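Local structure of indole-3-pyruvate decarboxylase (Azospirillum brasilense, 2NXW) at residues H63-E68 and L459-R464; A504-D509 and G531-I536; G433-S438 and L465-I470. The protein catalyses the thiamine diphosphate- and metal-dependent decarboxylation of indole-3-pyruvate to indole-3-acetaldehyde and carbon dioxide, a step in auxin biosynthesis. All blocks are in the same frame, centred on the assembly; numbering follows the deposited sequence. Where two conformers were deposited one is given.

Overall arrangement
Running from the N terminus, the chain first lays down 63-68, at the end of strand 62-64 in the N-terminal thiamine diphosphate-binding domain. After the central domain it forms helix 427-437, where 433-438 begins contact 3. Residues 459-464 then return to 63-68 and close contact 1, a loop of 390 residues; the next six, 465-470, close contact 3 against the helix. Contacts 1 and 3 therefore cross, their centres about 10 Å apart. Contact 2 follows in series and closes the short crossover from 504-509 to 531-536. It meets contact 3 through G531 with D468 and Q534 with P469, and packs F533 on L459 and C462 of contact 1. Contact 1 joins the two thiamine diphosphate-binding domains; the others lie within the C-terminal one.

Contact 1. Residues H63-E68 and L459-R464; sequences HTLSHE and LGNCRR. With TPP (thiamine diphosphate), chain I.
S66 and N461 are joined by a direct hydrogen bond: the amide ND2 of N461 gives a nearly straight bond to S66 OG at 2.9 Å (162°), with the hydroxyl oxygen close to the amide plane. Both groups are buried, and both have further partners. ND2 also bonds to the backbone O of E458, while S66 OG bonds to OE1 of Q453 in the second subunit, so a small hydroxyl suits a place where two partners converge; S66 N is taken by E458 OE1. N461 CG stands anti to its carbonyl carbon (chi1 -64°), which turns the amide toward the serine. R464 reaches across T64 at about a right angle, and its NH2 makes a weak bond to T64 O at 3.4 Å. A water takes a bond from T64 N at 3.0 Å and a weak one from R464 NE. Where 63-68 runs into helix 68-82, E68 OE2 lies 2.6 Å from N1' of thiamine diphosphate, the glutamate-aminopyrimidine pairing familiar in this enzyme family, and N98 ND2 bonds E68 OE1. W479 of the second subunit packs on T64. L65 starts out away from N461, but its CD2 comes back to 4.0 Å from N461 ND2, and it touches A70 and A74 of helix 68-82 and L465 of helix 462-465.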
loop_
_atom_site.group_PDB
_atom_site.type_symbol
_atom_site.label_atom_id
_atom_site.label_comp_id
_atom_site.label_asym_id
_atom_site.label_seq_id
_atom_site.Cartn_x
_atom_site.Cartn_y
_atom_site.Cartn_z
ATOM N N HIS A 63 29.070 24.369 9.893
ATOM C CA HIS A 63 28.235 25.548 9.692
ATOM C C HIS A 63 26.832 25.327 10.212
ATOM O O HIS A 63 26.137 24.414 9.758
ATOM C CB HIS A 63 28.135 25.884 8.203
ATOM C CG HIS A 63 29.454 26.105 7.543
ATOM N ND1 HIS A 63 30.419 26.933 8.079
ATOM C CD2 HIS A 63 29.966 25.621 6.388
ATOM C CE1 HIS A 63 31.472 26.946 7.280
ATOM N NE2 HIS A 63 31.225 26.161 6.248
ATOM N N THR A 64 26.403 26.147 11.160
ATOM C CA THR A 64 25.042 25.998 11.652
ATOM C C THR A 64 24.131 26.981 10.942
ATOM O O THR A 64 24.576 28.004 10.405
ATOM C CB THR A 64 24.942 26.204 13.178
ATOM O OG1 THR A 64 25.371 27.527 13.534
ATOM C CG2 THR A 64 25.806 25.171 13.900
ATOM N N LEU A 65 22.854 26.630 10.890
ATOM C CA LEU A 65 21.861 27.494 10.280
ATOM C C LEU A 65 20.723 27.662 11.278
ATOM O O LEU A 65 20.788 27.141 12.387
ATOM C CB LEU A 65 21.391 26.890 8.954
ATOM C CG LEU A 65 22.523 26.961 7.916
ATOM C CD1 LEU A 65 22.165 26.181 6.675
ATOM C CD2 LEU A 65 22.791 28.424 7.565
ATOM N N SER A 66 19.691 28.403 10.905
ATOM C CA SER A 66 18.586 28.654 11.808
ATOM C C SER A 66 17.515 27.580 11.902
ATOM O O SER A 66 17.048 27.256 12.997
ATOM C CB SER A 66 17.884 29.954 11.408
ATOM O OG SER A 66 18.771 31.064 11.469
ATOM N N HIS A 67 17.135 27.043 10.750
ATOM C CA HIS A 67 16.026 26.081 10.660
ATOM C C HIS A 67 16.462 24.888 9.806
ATOM O O HIS A 67 17.192 25.066 8.830
ATOM C CB HIS A 67 14.845 26.835 10.021
ATOM C CG HIS A 67 13.490 26.298 10.362
ATOM N ND1 HIS A 67 12.353 26.712 9.697
ATOM C CD2 HIS A 67 13.075 25.428 11.315
ATOM C CE1 HIS A 67 11.297 26.117 10.226
ATOM N NE2 HIS A 67 11.706 25.337 11.210
ATOM N N GLU A 68 16.007 23.679 10.159
ATOM C CA GLU A 68 16.444 22.486 9.425
ATOM C C GLU A 68 16.220 22.476 7.912
ATOM O O GLU A 68 17.023 21.885 7.185
ATOM C CB GLU A 68 15.871 21.205 10.051
ATOM C CG GLU A 68 16.518 20.826 11.391
ATOM C CD GLU A 68 15.967 21.568 12.596
ATOM O OE1 GLU A 68 15.003 22.358 12.460
ATOM O OE2 GLU A 68 16.502 21.357 13.709
ATOM N N LEU A 459 19.455 34.444 5.916
ATOM C CA LEU A 459 20.506 35.412 5.620
ATOM C C LEU A 459 21.093 35.989 6.909
ATOM O O LEU A 459 22.204 36.529 6.895
ATOM C CB LEU A 459 19.958 36.536 4.737
ATOM C CG LEU A 459 19.705 36.163 3.272
ATOM C CD1 LEU A 459 18.922 37.302 2.619
ATOM C CD2 LEU A 459 21.036 35.934 2.531
ATOM N N GLY A 460 20.359 35.888 8.016
ATOM C CA GLY A 460 20.877 36.386 9.284
ATOM C C GLY A 460 22.126 35.640 9.745
ATOM O O GLY A 460 22.804 36.066 10.695
ATOM N N ASN A 461 22.436 34.525 9.091
ATOM C CA ASN A 461 23.616 33.729 9.430
ATOM C C ASN A 461 24.838 34.056 8.593
ATOM O O ASN A 461 25.915 33.517 8.847
ATOM C CB ASN A 461 23.300 32.239 9.273
ATOM C CG ASN A 461 22.241 31.779 10.241
ATOM O OD1 ASN A 461 22.453 31.782 11.454
ATOM N ND2 ASN A 461 21.076 31.388 9.713
ATOM N N CYS A 462 24.692 34.936 7.610
ATOM C CA CYS A 462 25.813 35.261 6.734
ATOM C C CYS A 462 27.068 35.767 7.431
ATOM O O CYS A 462 28.172 35.320 7.099
ATOM C CB CYS A 462 25.392 36.278 5.675
ATOM S SG CYS A 462 24.292 35.597 4.413
ATOM N N ARG A 463 26.916 36.672 8.390
ATOM C CA ARG A 463 28.102 37.206 9.064
ATOM C C ARG A 463 28.906 36.104 9.732
ATOM O O ARG A 463 30.128 36.019 9.547
ATOM C CB ARG A 463 27.736 38.248 10.119
ATOM C CG ARG A 463 28.988 38.939 10.700
ATOM C CD ARG A 463 28.861 39.250 12.192
ATOM N NE ARG A 463 28.770 38.049 13.028
ATOM C CZ ARG A 463 29.787 37.244 13.333
ATOM N NH1 ARG A 463 31.014 37.490 12.880
ATOM N NH2 ARG A 463 29.575 36.179 14.096
ATOM N N ARG A 464 28.240 35.243 10.495
ATOM C CA ARG A 464 28.949 34.163 11.185
ATOM C C ARG A 464 29.591 33.189 10.196
ATOM O O ARG A 464 30.685 32.663 10.434
ATOM C CB ARG A 464 27.981 33.410 12.102
ATOM C CG ARG A 464 28.638 32.326 12.940
ATOM C CD ARG A 464 27.666 31.716 13.943
ATOM N NE ARG A 464 26.567 30.998 13.303
ATOM C CZ ARG A 464 25.427 31.552 12.893
ATOM N NH1 ARG A 464 25.203 32.852 13.047
ATOM N NH2 ARG A 464 24.504 30.795 12.326
HETATM N "N1'" TPP I . 15.396 21.468 16.044
HETATM C "C2'" TPP I . 14.088 21.375 16.318
HETATM C CM2 TPP I . 13.078 21.526 15.188
HETATM N "N3'" TPP I . 13.663 21.156 17.565
HETATM C "C4'" TPP I . 14.537 21.021 18.613
HETATM N "N4'" TPP I . 14.061 20.748 19.863
HETATM C "C5'" TPP I . 15.941 21.152 18.367
HETATM C "C6'" TPP I . 16.335 21.372 17.031
HETATM C "C7'" TPP I . 17.023 21.034 19.497
HETATM N N3 TPP I . 16.922 22.115 20.578
HETATM C C2 TPP I . 16.308 21.818 21.725
HETATM S S1 TPP I . 16.470 23.270 22.672
HETATM C C5 TPP I . 17.345 24.228 21.489
HETATM C C4 TPP I . 17.488 23.341 20.431
HETATM C CM4 TPP I . 18.257 23.751 19.163
HETATM C C6 TPP I . 17.807 25.612 21.656
HETATM C C7 TPP I . 16.614 26.570 21.653
HETATM O O7 TPP I . 17.174 27.863 21.616
HETATM P PA TPP I . 16.110 28.986 21.948
HETATM O O1A TPP I . 14.899 28.932 21.061
HETATM O O2A TPP I . 16.869 30.345 21.740
HETATM O O3A TPP I . 15.595 28.924 23.499
HETATM P PB TPP I . 16.717 28.779 24.714
HETATM O O1B TPP I . 17.819 29.829 24.502
HETATM O O2B TPP I . 15.927 29.069 26.014
HETATM O O3B TPP I . 17.295 27.396 24.761
HETATM O O HOH W 1 28.187 28.422 11.880
#

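Contact 2. Residues A504-D509 and G531-I536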
loop_
_atom_site.group_PDB
_atom_site.type_symbol
_atom_site.label_atom_id
_atom_site.label_comp_id
_atom_site.label_asym_id
_atom_site.label_seq_id
_atom_site.Cartn_x
_atom_site.Cartn_y
_atom_site.Cartn_z
ATOM N N ALA A 504 18.790 44.982 7.842
ATOM C CA ALA A 504 19.762 45.435 8.830
ATOM C C ALA A 504 19.733 44.601 10.104
ATOM O O ALA A 504 20.778 44.343 10.701
ATOM C CB ALA A 504 19.538 46.912 9.159
ATOM N N GLY A 505 18.541 44.177 10.513
ATOM C CA GLY A 505 18.414 43.377 11.721
ATOM C C GLY A 505 19.089 42.022 11.595
ATOM O O GLY A 505 19.389 41.368 12.604
ATOM N N MET A 506 19.328 41.611 10.350
ATOM C CA MET A 506 19.980 40.345 10.034
ATOM C C MET A 506 21.441 40.528 9.644
ATOM O O MET A 506 22.097 39.577 9.218
ATOM C CB MET A 506 19.263 39.638 8.881
ATOM C CG MET A 506 17.899 39.127 9.225
ATOM S SD MET A 506 17.223 38.169 7.870
ATOM C CE MET A 506 16.622 39.443 6.756
ATOM N N GLY A 507 21.938 41.755 9.763
ATOM C CA GLY A 507 23.334 42.005 9.434
ATOM C C GLY A 507 23.678 42.249 7.979
ATOM O O GLY A 507 24.829 42.082 7.586
ATOM N N GLY A 508 22.701 42.648 7.171
ATOM C CA GLY A 508 22.977 42.908 5.769
ATOM C C GLY A 508 22.454 44.259 5.320
ATOM O O GLY A 508 21.848 45.001 6.110
ATOM N N ASP A 509 22.678 44.575 4.050
ATOM C CA ASP A 509 22.235 45.852 3.480
ATOM C C ASP A 509 21.074 45.626 2.536
ATOM O O ASP A 509 21.199 44.921 1.537
ATOM C CB ASP A 509 23.368 46.519 2.709
ATOM C CG ASP A 509 24.581 46.777 3.571
ATOM O OD1 ASP A 509 24.408 47.034 4.783
ATOM O OD2 ASP A 509 25.701 46.729 3.029
ATOM N N GLY A 531 31.353 41.928 1.865
ATOM C CA GLY A 531 31.497 41.936 3.314
ATOM C C GLY A 531 30.196 41.783 4.098
ATOM O O GLY A 531 30.213 41.426 5.276
ATOM N N ARG A 532 29.073 42.079 3.446
ATOM C CA ARG A 532 27.737 41.969 4.040
ATOM C C ARG A 532 26.806 41.523 2.923
ATOM O O ARG A 532 26.999 41.922 1.777
ATOM C CB ARG A 532 27.249 43.335 4.547
ATOM C CG ARG A 532 27.969 43.843 5.795
ATOM C CD ARG A 532 27.679 45.320 6.037
ATOM N NE ARG A 532 26.284 45.607 6.390
ATOM C CZ ARG A 532 25.754 45.425 7.598
ATOM N NH1 ARG A 532 26.496 44.949 8.594
ATOM N NH2 ARG A 532 24.478 45.732 7.821
ATOM N N PHE A 533 25.809 40.693 3.236
ATOM C CA PHE A 533 24.888 40.301 2.174
ATOM C C PHE A 533 24.143 41.544 1.689
ATOM O O PHE A 533 23.943 42.507 2.436
ATOM C CB PHE A 533 23.921 39.183 2.638
ATOM C CG PHE A 533 22.804 39.633 3.547
ATOM C CD1 PHE A 533 21.688 40.284 3.024
ATOM C CD2 PHE A 533 22.830 39.342 4.911
ATOM C CE1 PHE A 533 20.616 40.636 3.843
ATOM C CE2 PHE A 533 21.759 39.691 5.746
ATOM C CZ PHE A 533 20.645 40.343 5.200
ATOM N N GLN A 534 23.778 41.518 0.417
ATOM C CA GLN A 534 23.093 42.637 -0.207
ATOM C C GLN A 534 21.738 42.173 -0.699
ATOM O O GLN A 534 21.658 41.304 -1.564
ATOM C CB GLN A 534 23.915 43.145 -1.387
ATOM C CG GLN A 534 25.338 43.558 -1.017
ATOM C CD GLN A 534 25.377 44.810 -0.177
ATOM O OE1 GLN A 534 24.801 45.837 -0.551
ATOM N NE2 GLN A 534 26.056 44.740 0.969
ATOM N N LEU A 535 20.688 42.758 -0.141
ATOM C CA LEU A 535 19.329 42.395 -0.508
ATOM C C LEU A 535 18.670 43.515 -1.309
ATOM O O LEU A 535 18.492 44.631 -0.816
ATOM C CB LEU A 535 18.518 42.108 0.758
ATOM C CG LEU A 535 17.031 41.783 0.564
ATOM C CD1 LEU A 535 16.889 40.525 -0.270
ATOM C CD2 LEU A 535 16.364 41.601 1.922
ATOM N N ILE A 536 18.343 43.218 -2.557
ATOM C CA ILE A 536 17.666 44.178 -3.421
ATOM C C ILE A 536 16.216 43.705 -3.511
ATOM O O ILE A 536 15.937 42.655 -4.099
ATOM C CB ILE A 536 18.279 44.212 -4.843
ATOM C CG1 ILE A 536 19.759 44.622 -4.769
ATOM C CG2 ILE A 536 17.495 45.216 -5.722
ATOM C CD1 ILE A 536 20.503 44.458 -6.090
HETATM O O HOH W 2 23.102 45.692 10.272
HETATM O O HOH W 3 25.846 39.892 6.093
HETATM O O HOH W 4 22.024 46.222 -1.233
#
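D509 and Q534 pair as neighbours in parallel strands, the two ends of a beta-alpha-beta crossover in which helix 516-528 links strand 509-513 to strand 534-539. Two backbone bonds set the register: D509 N to F533 O at 2.9 Å, and L535 N to D509 O at 2.8 Å. The D509 carboxylate is shared between two side chains. R532 NE meets OD1 at 2.9 Å in a salt bridge, a fairly straight bond (161°) in the guanidinium plane but from above the carboxylate plane; R532 NH2 adds a weak bond to OD1. On the other oxygen, Q534 NE2 reaches OD2 at 2.9 Å on its anti side, tilted out of the carboxylate plane. Glutamine suits this place because its chain, bent at chi2 (-69°), lies alongside D509 and lets NE2 give its second hydrogen to R532 O. Around the arginine, G507 O lies over the centre of one guanidinium face without a bond, NH2 gives a weak bond to G508 O, and a water joins NH2 to A504 O. The F533 ring has M506 O at its edge. Farther out, strand 470-475 flanks 534-539, and L535 packs on V471 and L473. Glycine suits G508, since a beta carbon would come against F533 CZ; instead G508 CA makes a CH-pi contact over the ring face, 3.5 Å from the F533 centroid and 13° off the normal.

Contact 3. Residues G433-S438 and L465-I470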
loop_
_atom_site.group_PDB
_atom_site.type_symbol
_atom_site.label_atom_id
_atom_site.label_comp_id
_atom_site.label_asym_id
_atom_site.label_seq_id
_atom_site.Cartn_x
_atom_site.Cartn_y
_atom_site.Cartn_z
ATOM N N GLY A 433 24.564 27.813 1.141
ATOM C CA GLY A 433 25.359 26.593 1.141
ATOM C C GLY A 433 26.434 26.622 0.073
ATOM O O GLY A 433 27.597 26.255 0.314
ATOM N N ALA A 434 26.058 27.061 -1.123
ATOM C CA ALA A 434 27.015 27.127 -2.212
ATOM C C ALA A 434 28.127 28.107 -1.875
ATOM O O ALA A 434 29.305 27.791 -2.057
ATOM C CB ALA A 434 26.322 27.544 -3.514
ATOM N N GLN A 435 27.787 29.288 -1.366
ATOM C CA GLN A 435 28.854 30.235 -1.079
ATOM C C GLN A 435 29.760 29.757 0.061
ATOM O O GLN A 435 30.948 30.090 0.089
ATOM C CB GLN A 435 28.291 31.642 -0.817
ATOM C CG GLN A 435 29.421 32.692 -0.863
ATOM C CD GLN A 435 28.980 34.121 -1.138
ATOM O OE1 GLN A 435 29.716 35.076 -0.817
ATOM N NE2 GLN A 435 27.814 34.292 -1.740
ATOM N N CYS A 436 29.232 28.961 0.989
ATOM C CA CYS A 436 30.088 28.463 2.067
ATOM C C CYS A 436 31.223 27.607 1.508
ATOM O O CYS A 436 32.303 27.554 2.106
ATOM C CB CYS A 436 29.293 27.630 3.078
ATOM S SG CYS A 436 28.303 28.602 4.232
ATOM N N VAL A 437 30.999 26.950 0.375
ATOM C CA VAL A 437 32.034 26.097 -0.207
ATOM C C VAL A 437 32.648 26.637 -1.496
ATOM O O VAL A 437 33.457 25.956 -2.125
ATOM C CB VAL A 437 31.486 24.655 -0.472
ATOM C CG1 VAL A 437 30.956 24.061 0.833
ATOM C CG2 VAL A 437 30.389 24.665 -1.551
ATOM N N SER A 438 32.306 27.870 -1.865
ATOM C CA SER A 438 32.786 28.468 -3.111
ATOM C C SER A 438 34.136 29.177 -3.073
ATOM O O SER A 438 34.555 29.750 -4.078
ATOM C CB SER A 438 31.740 29.449 -3.628
ATOM O OG SER A 438 31.777 30.635 -2.850
ATOM N N LEU A 465 28.918 32.952 9.078
ATOM C CA LEU A 465 29.426 32.048 8.057
ATOM C C LEU A 465 30.514 32.694 7.197
ATOM O O LEU A 465 31.203 32.011 6.433
ATOM C CB LEU A 465 28.278 31.595 7.162
ATOM C CG LEU A 465 27.199 30.748 7.830
ATOM C CD1 LEU A 465 26.004 30.653 6.891
ATOM C CD2 LEU A 465 27.754 29.363 8.164
ATOM N N GLY A 466 30.658 34.008 7.320
ATOM C CA GLY A 466 31.669 34.721 6.554
ATOM C C GLY A 466 31.382 34.827 5.069
ATOM O O GLY A 466 32.301 34.781 4.256
ATOM N N ILE A 467 30.107 34.956 4.710
ATOM C CA ILE A 467 29.727 35.073 3.306
ATOM C C ILE A 467 28.877 36.330 3.078
ATOM O O ILE A 467 28.327 36.896 4.031
ATOM C CB ILE A 467 28.953 33.824 2.820
ATOM C CG1 ILE A 467 27.654 33.668 3.610
ATOM C CG2 ILE A 467 29.844 32.581 2.953
ATOM C CD1 ILE A 467 26.742 32.551 3.102
ATOM N N ASP A 468 28.766 36.739 1.817
ATOM C CA ASP A 468 28.055 37.973 1.462
ATOM C C ASP A 468 27.285 37.885 0.145
ATOM O O ASP A 468 27.472 38.705 -0.760
ATOM C CB ASP A 468 29.072 39.119 1.368
ATOM C CG ASP A 468 30.196 38.844 0.363
ATOM O OD1 ASP A 468 30.262 37.751 -0.231
ATOM O OD2 ASP A 468 31.030 39.745 0.172
ATOM N N PRO A 469 26.370 36.916 0.029
ATOM C CA PRO A 469 25.624 36.802 -1.227
ATOM C C PRO A 469 24.770 38.012 -1.595
ATOM O O PRO A 469 24.399 38.816 -0.726
ATOM C CB PRO A 469 24.772 35.545 -1.006
ATOM C CG PRO A 469 24.512 35.574 0.471
ATOM C CD PRO A 469 25.865 35.974 1.045
ATOM N N ILE A 470 24.511 38.140 -2.897
ATOM C CA ILE A 470 23.637 39.200 -3.414
ATOM C C ILE A 470 22.313 38.481 -3.619
ATOM O O ILE A 470 22.267 37.406 -4.229
ATOM C CB ILE A 470 24.114 39.747 -4.771
ATOM C CG1 ILE A 470 25.475 40.434 -4.596
ATOM C CG2 ILE A 470 23.094 40.767 -5.318
ATOM C CD1 ILE A 470 26.134 40.867 -5.914
HETATM O O HOH W 5 32.112 29.421 4.891
#
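With chi1 at -166° and the chain extended beyond CG, Q435 projects from helix 427-437 to I467, D468 and P469. I467 has CG1 between its backbone N and carbonyl carbon (chi1 62°), which turns CG2 onto Q435 CG at 3.8 Å. The amide end of Q435 lies beside the ring of P469 and the carboxylate of D468, whose plane is turned 67° from it. That carboxylate is held mainly from outside the pair, by R530 in a salt bridge and by the backbone N of G531. The bend that delivers I467 is a Schellman motif: G466 ends helix 462-465 with positive phi, which glycine tolerates readily, and the chain then runs into strand 470-475 of the parallel sheet. Replacing Q435 by alanine is likely to leave I467 CG2 and the P469 ring without this cover and open a gap between helix and loop. One residue along, C436 SG rests against L465 CD2 at 4.0 Å, its modest bulk fitting between that leucine and I467 CD1. A water donates to L465 O at 3.1 Å and more weakly to C436 O.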